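CSE1 (Thermus thermophilus, PDB 4AN8) serves as the Cse1 (CasA) subunit of the type I-E Cascade ribonucleoprotein complex, which probably targets invading nucleic acid in CRISPR adaptive immunity. Local coordinates at residues Trp80-Phe86 with Leu200-Leu205; Leu204-Pro209 with Ala320-Ala325. Residues are numbered along the deposited sequence.

Contact 1: residues Trp80-Phe86 with Leu200-Leu205; sequences WWRKGGF and LETLLL
Trp81 lays one face of its indole over the side chain of Glu201. Glu201 CG sits 3.9 Å from the centroid of the Trp81 six-membered ring, 25° off the normal, a CH-pi contact. Trp80 and Trp81 of helix 74-83, closed by a Schellman motif, and the loop that follows pack on helix 199-206 of the Cse1 fold; the contact is mainly apolar. The nearest CA pairs are Trp81 with Glu201 at 7.1 Å and Gly85 with Leu200 at 6.9 Å.

Residues 80-83 are helical. Gly84 then turns to positive phi (78°/23°), where a CB would clash with the preceding carbonyl. Gly85 N hydrogen-bonds to Trp80 O at 3.1 Å, and Gly84 N to Trp81 O at 3.2 Å. Gly85 is extended and sends the chain to Phe86. Residues 200-205 are helical.

Leu204 (chi1 m, chi2 t) fills the space between three rings. Leu204 CD1 lies 3.8 Å from Trp81 CE3. Leu204 CD2 lies 3.8 Å from Trp80 CE3, at the ring edge, and 3.6 Å from Phe86 CE1. Trp81 has chi1 t and chi2 -65°; Trp80 and Phe86 have chi1 m, with chi2 -26° and -67°. Trp81 CZ3 also reaches Leu205 CG at 4.0 Å. Glu201 CD lies 3.5 Å from Trp81 CZ2, and Glu201 OE1 accepts a hydrogen bond from Gln197 N. Leu203 CB is 3.9 Å from Phe86 CZ, and helix 50-67 covers both residues.

Leu200 (chi1 t, chi2 p) serves turn and ring. Leu200 CD1 stands over the Phe86 face, 3.9 Å from the ring centroid, a CH-pi contact, and Leu200 CD2 touches Gly84 C at 3.4 Å.

Contact 2: residues Leu204-Pro209 with Ala320-Ala325; sequences LLNLVP and ATLEHA
Residues 204-209 leave the end of helix 199-206 and become a loop, while 320-325 form the first turns of helix 320-333. The closest CA pairs are Leu205 with Ala325 (4.8 Å), Asn206 with Thr321 (5.0 Å) and Val208 with His324 (5.9 Å). The small Ala325 and Thr321 let the backbones come this close. Leu207 (-86°/73°) centres an inverse gamma turn, with a weak hydrogen bond from Val208 N to Asn206 O at 3.0 Å.

His324 (chi1 t, chi2 78°) points into the bend. His324 NE2 donates to Leu204 O at 2.8 Å, with an N-H...O angle of 162°. The carbonyls of Leu204 and Leu205 lie near the ring plane, Leu205 O 3.1 Å from His324 CD2. Val208 CA and Leu207 O sit over one face of the His324 ring; Val208 CA is 4.1 Å from its centroid, a CH-pi contact.

Val208 CG1 meets Ala320 CB at 4.0 Å, and Leu205 CD2 meets Ala325 CB at 4.0 Å. Asn206 ND2 hydrogen-bonds to Pro194 O and Thr202 O, and Thr321 OG1 to Phe192 O, so strand 191-195 is tied to this contact.

The arrangement is buried packing of the C-terminal end of helix 199-206 and its inverse gamma turn against the start of helix 320-333, in the Cse1 fold.

The two contacts share helix 199-206 and lie about 12 Å apart, centre to centre. Both include Leu204 and Leu205. Along the chain, 80-86 comes first, then 200-205 and the overlapping 204-209, and finally 320-325, so more than 100 residues separate the partners of each contact. Contact 1 is partly buried. Contact 2 is buried and lies closer to the centre of the chain. They also touch directly: Phe86 CE1 packs on Leu207 CD1 at 3.6 Å. Helix 199-206 packs against helix 74-83 and helix 320-333, which also touch each other, and helix 50-67 packs against side chains of both contacts. Distant parts of the Cse1 sequence meet here in one continuous packed region.

Contact 1: residues Trp80-Phe86 with Leu200-Leu205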
# COMPACT_ATOMS: atom_id res chain seq x y z
N TRP A 80 20.16 -10.28 12.78
CA TRP A 80 19.62 -11.24 11.83
C TRP A 80 20.06 -10.90 10.43
O TRP A 80 20.24 -11.78 9.60
CB TRP A 80 18.09 -11.29 11.91
CG TRP A 80 17.64 -11.59 13.28
CD1 TRP A 80 18.33 -12.28 14.24
CD2 TRP A 80 16.39 -11.21 13.88
NE1 TRP A 80 17.59 -12.35 15.40
CE2 TRP A 80 16.40 -11.70 15.21
CE3 TRP A 80 15.27 -10.50 13.43
CZ2 TRP A 80 15.34 -11.50 16.09
CZ3 TRP A 80 14.22 -10.31 14.30
CH2 TRP A 80 14.26 -10.81 15.61
N TRP A 81 20.24 -9.61 10.16
CA TRP A 81 20.74 -9.18 8.87
C TRP A 81 22.16 -9.70 8.68
O TRP A 81 22.48 -10.28 7.65
CB TRP A 81 20.74 -7.65 8.77
CG TRP A 81 21.05 -7.17 7.41
CD1 TRP A 81 22.24 -7.33 6.74
CD2 TRP A 81 20.18 -6.45 6.52
NE1 TRP A 81 22.15 -6.76 5.49
CE2 TRP A 81 20.91 -6.21 5.33
CE3 TRP A 81 18.86 -5.98 6.61
CZ2 TRP A 81 20.35 -5.51 4.23
CZ3 TRP A 81 18.31 -5.30 5.51
CH2 TRP A 81 19.06 -5.07 4.35
N ARG A 82 23.01 -9.48 9.68
CA ARG A 82 24.39 -9.95 9.64
C ARG A 82 24.48 -11.47 9.44
O ARG A 82 25.23 -11.95 8.60
CB ARG A 82 25.17 -9.52 10.89
CG ARG A 82 25.82 -8.15 10.79
CD ARG A 82 26.77 -7.85 11.95
NE ARG A 82 26.10 -8.09 13.22
CZ ARG A 82 25.43 -7.17 13.91
NH1 ARG A 82 25.37 -5.91 13.47
NH2 ARG A 82 24.84 -7.50 15.05
N LYS A 83 23.70 -12.22 10.22
CA LYS A 83 23.74 -13.68 10.16
C LYS A 83 23.13 -14.25 8.88
O LYS A 83 23.35 -15.41 8.56
CB LYS A 83 23.08 -14.29 11.39
CG LYS A 83 24.09 -14.77 12.41
CD LYS A 83 23.46 -14.94 13.78
CE LYS A 83 23.35 -13.60 14.49
NZ LYS A 83 22.45 -13.69 15.67
N GLY A 84 22.37 -13.43 8.16
CA GLY A 84 21.77 -13.90 6.93
C GLY A 84 20.53 -14.75 7.14
O GLY A 84 20.15 -15.53 6.27
N GLY A 85 19.87 -14.61 8.29
CA GLY A 85 18.66 -15.38 8.52
C GLY A 85 18.04 -15.12 9.87
O GLY A 85 18.71 -14.56 10.74
N PHE A 86 16.76 -15.49 10.02
CA PHE A 86 16.06 -15.43 11.30
C PHE A 86 16.44 -16.62 12.17
O PHE A 86 16.82 -17.67 11.65
CB PHE A 86 14.54 -15.52 11.11
CG PHE A 86 13.95 -14.42 10.29
CD1 PHE A 86 13.95 -13.11 10.76
CD2 PHE A 86 13.39 -14.69 9.05
CE1 PHE A 86 13.41 -12.10 10.00
CE2 PHE A 86 12.86 -13.68 8.29
CZ PHE A 86 12.87 -12.39 8.76
N LEU A 200 14.42 -11.89 2.68
CA LEU A 200 14.90 -11.70 4.05
C LEU A 200 15.08 -10.23 4.36
O LEU A 200 14.60 -9.74 5.39
CB LEU A 200 16.22 -12.43 4.31
CG LEU A 200 16.85 -12.13 5.67
CD1 LEU A 200 16.02 -12.73 6.74
CD2 LEU A 200 18.27 -12.69 5.72
N GLU A 201 15.76 -9.50 3.48
CA GLU A 201 16.01 -8.09 3.73
C GLU A 201 14.69 -7.33 3.84
O GLU A 201 14.50 -6.49 4.74
CB GLU A 201 16.89 -7.47 2.64
CG GLU A 201 18.30 -8.06 2.62
CD GLU A 201 19.23 -7.44 1.55
OE1 GLU A 201 18.81 -6.60 0.73
OE2 GLU A 201 20.41 -7.83 1.54
N THR A 202 13.77 -7.64 2.92
CA THR A 202 12.50 -6.95 2.89
C THR A 202 11.73 -7.16 4.20
O THR A 202 11.35 -6.19 4.85
CB THR A 202 11.66 -7.35 1.66
OG1 THR A 202 12.36 -6.92 0.49
CG2 THR A 202 10.27 -6.68 1.71
N LEU A 203 11.55 -8.41 4.61
CA LEU A 203 10.96 -8.67 5.93
C LEU A 203 11.69 -7.91 7.04
O LEU A 203 11.05 -7.26 7.86
CB LEU A 203 10.93 -10.18 6.24
CG LEU A 203 9.98 -10.95 5.32
CD1 LEU A 203 9.99 -12.43 5.61
CD2 LEU A 203 8.53 -10.39 5.37
N LEU A 204 13.02 -7.95 7.07
CA LEU A 204 13.77 -7.21 8.09
C LEU A 204 13.53 -5.68 8.08
O LEU A 204 13.46 -5.04 9.15
CB LEU A 204 15.28 -7.50 7.97
CG LEU A 204 15.74 -8.92 8.34
CD1 LEU A 204 17.20 -9.16 7.92
CD2 LEU A 204 15.54 -9.19 9.83
N LEU A 205 13.42 -5.11 6.88
CA LEU A 205 13.17 -3.69 6.71
C LEU A 205 11.76 -3.29 7.17
O LEU A 205 11.50 -2.10 7.37
CB LEU A 205 13.39 -3.27 5.26
CG LEU A 205 14.85 -3.33 4.77
CD1 LEU A 205 14.92 -3.41 3.25
CD2 LEU A 205 15.64 -2.15 5.30

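Contact 2: residues Leu204-Pro209 with Ala320-Ala325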
# COMPACT_ATOMS: atom_id res chain seq x y z
N LEU A 204 13.02 -7.95 7.07
CA LEU A 204 13.77 -7.21 8.09
C LEU A 204 13.53 -5.68 8.08
O LEU A 204 13.46 -5.04 9.15
CB LEU A 204 15.28 -7.50 7.97
CG LEU A 204 15.74 -8.92 8.34
CD1 LEU A 204 17.20 -9.16 7.92
CD2 LEU A 204 15.54 -9.19 9.83
N LEU A 205 13.42 -5.11 6.88
CA LEU A 205 13.17 -3.69 6.71
C LEU A 205 11.76 -3.29 7.17
O LEU A 205 11.50 -2.10 7.37
CB LEU A 205 13.39 -3.27 5.26
CG LEU A 205 14.85 -3.33 4.77
CD1 LEU A 205 14.92 -3.41 3.25
CD2 LEU A 205 15.64 -2.15 5.30
N ASN A 206 10.88 -4.27 7.35
CA ASN A 206 9.51 -3.99 7.80
C ASN A 206 9.23 -4.50 9.21
O ASN A 206 8.12 -4.34 9.71
CB ASN A 206 8.48 -4.59 6.83
CG ASN A 206 8.39 -3.82 5.52
OD1 ASN A 206 7.59 -2.90 5.39
ND2 ASN A 206 9.25 -4.18 4.56
N LEU A 207 10.25 -5.09 9.83
CA LEU A 207 10.10 -5.62 11.19
C LEU A 207 10.35 -4.57 12.25
O LEU A 207 11.37 -4.59 12.93
CB LEU A 207 11.02 -6.81 11.46
CG LEU A 207 10.55 -8.18 10.99
CD1 LEU A 207 11.66 -9.19 11.28
CD2 LEU A 207 9.28 -8.58 11.70
N VAL A 208 9.39 -3.66 12.39
CA VAL A 208 9.43 -2.57 13.36
C VAL A 208 9.42 -3.13 14.79
O VAL A 208 8.70 -4.10 15.08
CB VAL A 208 8.23 -1.64 13.11
CG1 VAL A 208 8.19 -0.46 14.13
CG2 VAL A 208 8.26 -1.14 11.64
N PRO A 209 10.25 -2.53 15.68
CA PRO A 209 10.35 -3.02 17.06
C PRO A 209 8.99 -3.26 17.64
O PRO A 209 8.09 -2.42 17.51
CB PRO A 209 11.08 -1.88 17.79
CG PRO A 209 12.07 -1.39 16.69
CD PRO A 209 11.30 -1.54 15.36
N ALA A 320 5.76 3.85 10.21
CA ALA A 320 6.76 3.22 11.08
C ALA A 320 7.73 2.31 10.30
O ALA A 320 8.95 2.32 10.57
CB ALA A 320 6.08 2.43 12.25
N THR A 321 7.22 1.55 9.33
CA THR A 321 8.10 0.74 8.49
C THR A 321 9.15 1.60 7.81
O THR A 321 10.30 1.19 7.69
CB THR A 321 7.33 -0.09 7.41
OG1 THR A 321 6.56 0.79 6.55
CG2 THR A 321 6.41 -1.15 8.07
N LEU A 322 8.76 2.77 7.34
CA LEU A 322 9.71 3.67 6.65
C LEU A 322 10.69 4.29 7.66
O LEU A 322 11.88 4.39 7.41
CB LEU A 322 8.97 4.76 5.86
CG LEU A 322 9.83 5.85 5.19
CD1 LEU A 322 10.85 5.22 4.25
CD2 LEU A 322 8.99 6.87 4.43
N GLU A 323 10.19 4.66 8.83
CA GLU A 323 11.08 5.16 9.88
C GLU A 323 12.09 4.08 10.25
O GLU A 323 13.28 4.36 10.37
CB GLU A 323 10.30 5.62 11.10
CG GLU A 323 11.15 6.35 12.13
CD GLU A 323 10.33 6.97 13.26
OE1 GLU A 323 9.12 6.65 13.38
OE2 GLU A 323 10.88 7.79 14.03
N HIS A 324 11.62 2.85 10.41
CA HIS A 324 12.48 1.72 10.80
C HIS A 324 13.50 1.38 9.70
O HIS A 324 14.68 1.22 9.98
CB HIS A 324 11.61 0.51 11.16
CG HIS A 324 12.34 -0.79 11.18
ND1 HIS A 324 13.14 -1.18 12.22
CD2 HIS A 324 12.36 -1.81 10.29
CE1 HIS A 324 13.63 -2.39 11.98
NE2 HIS A 324 13.17 -2.80 10.81
N ALA A 325 13.04 1.29 8.45
CA ALA A 325 13.94 0.99 7.34
C ALA A 325 15.03 2.07 7.23
O ALA A 325 16.22 1.76 7.09
CB ALA A 325 13.17 0.88 6.03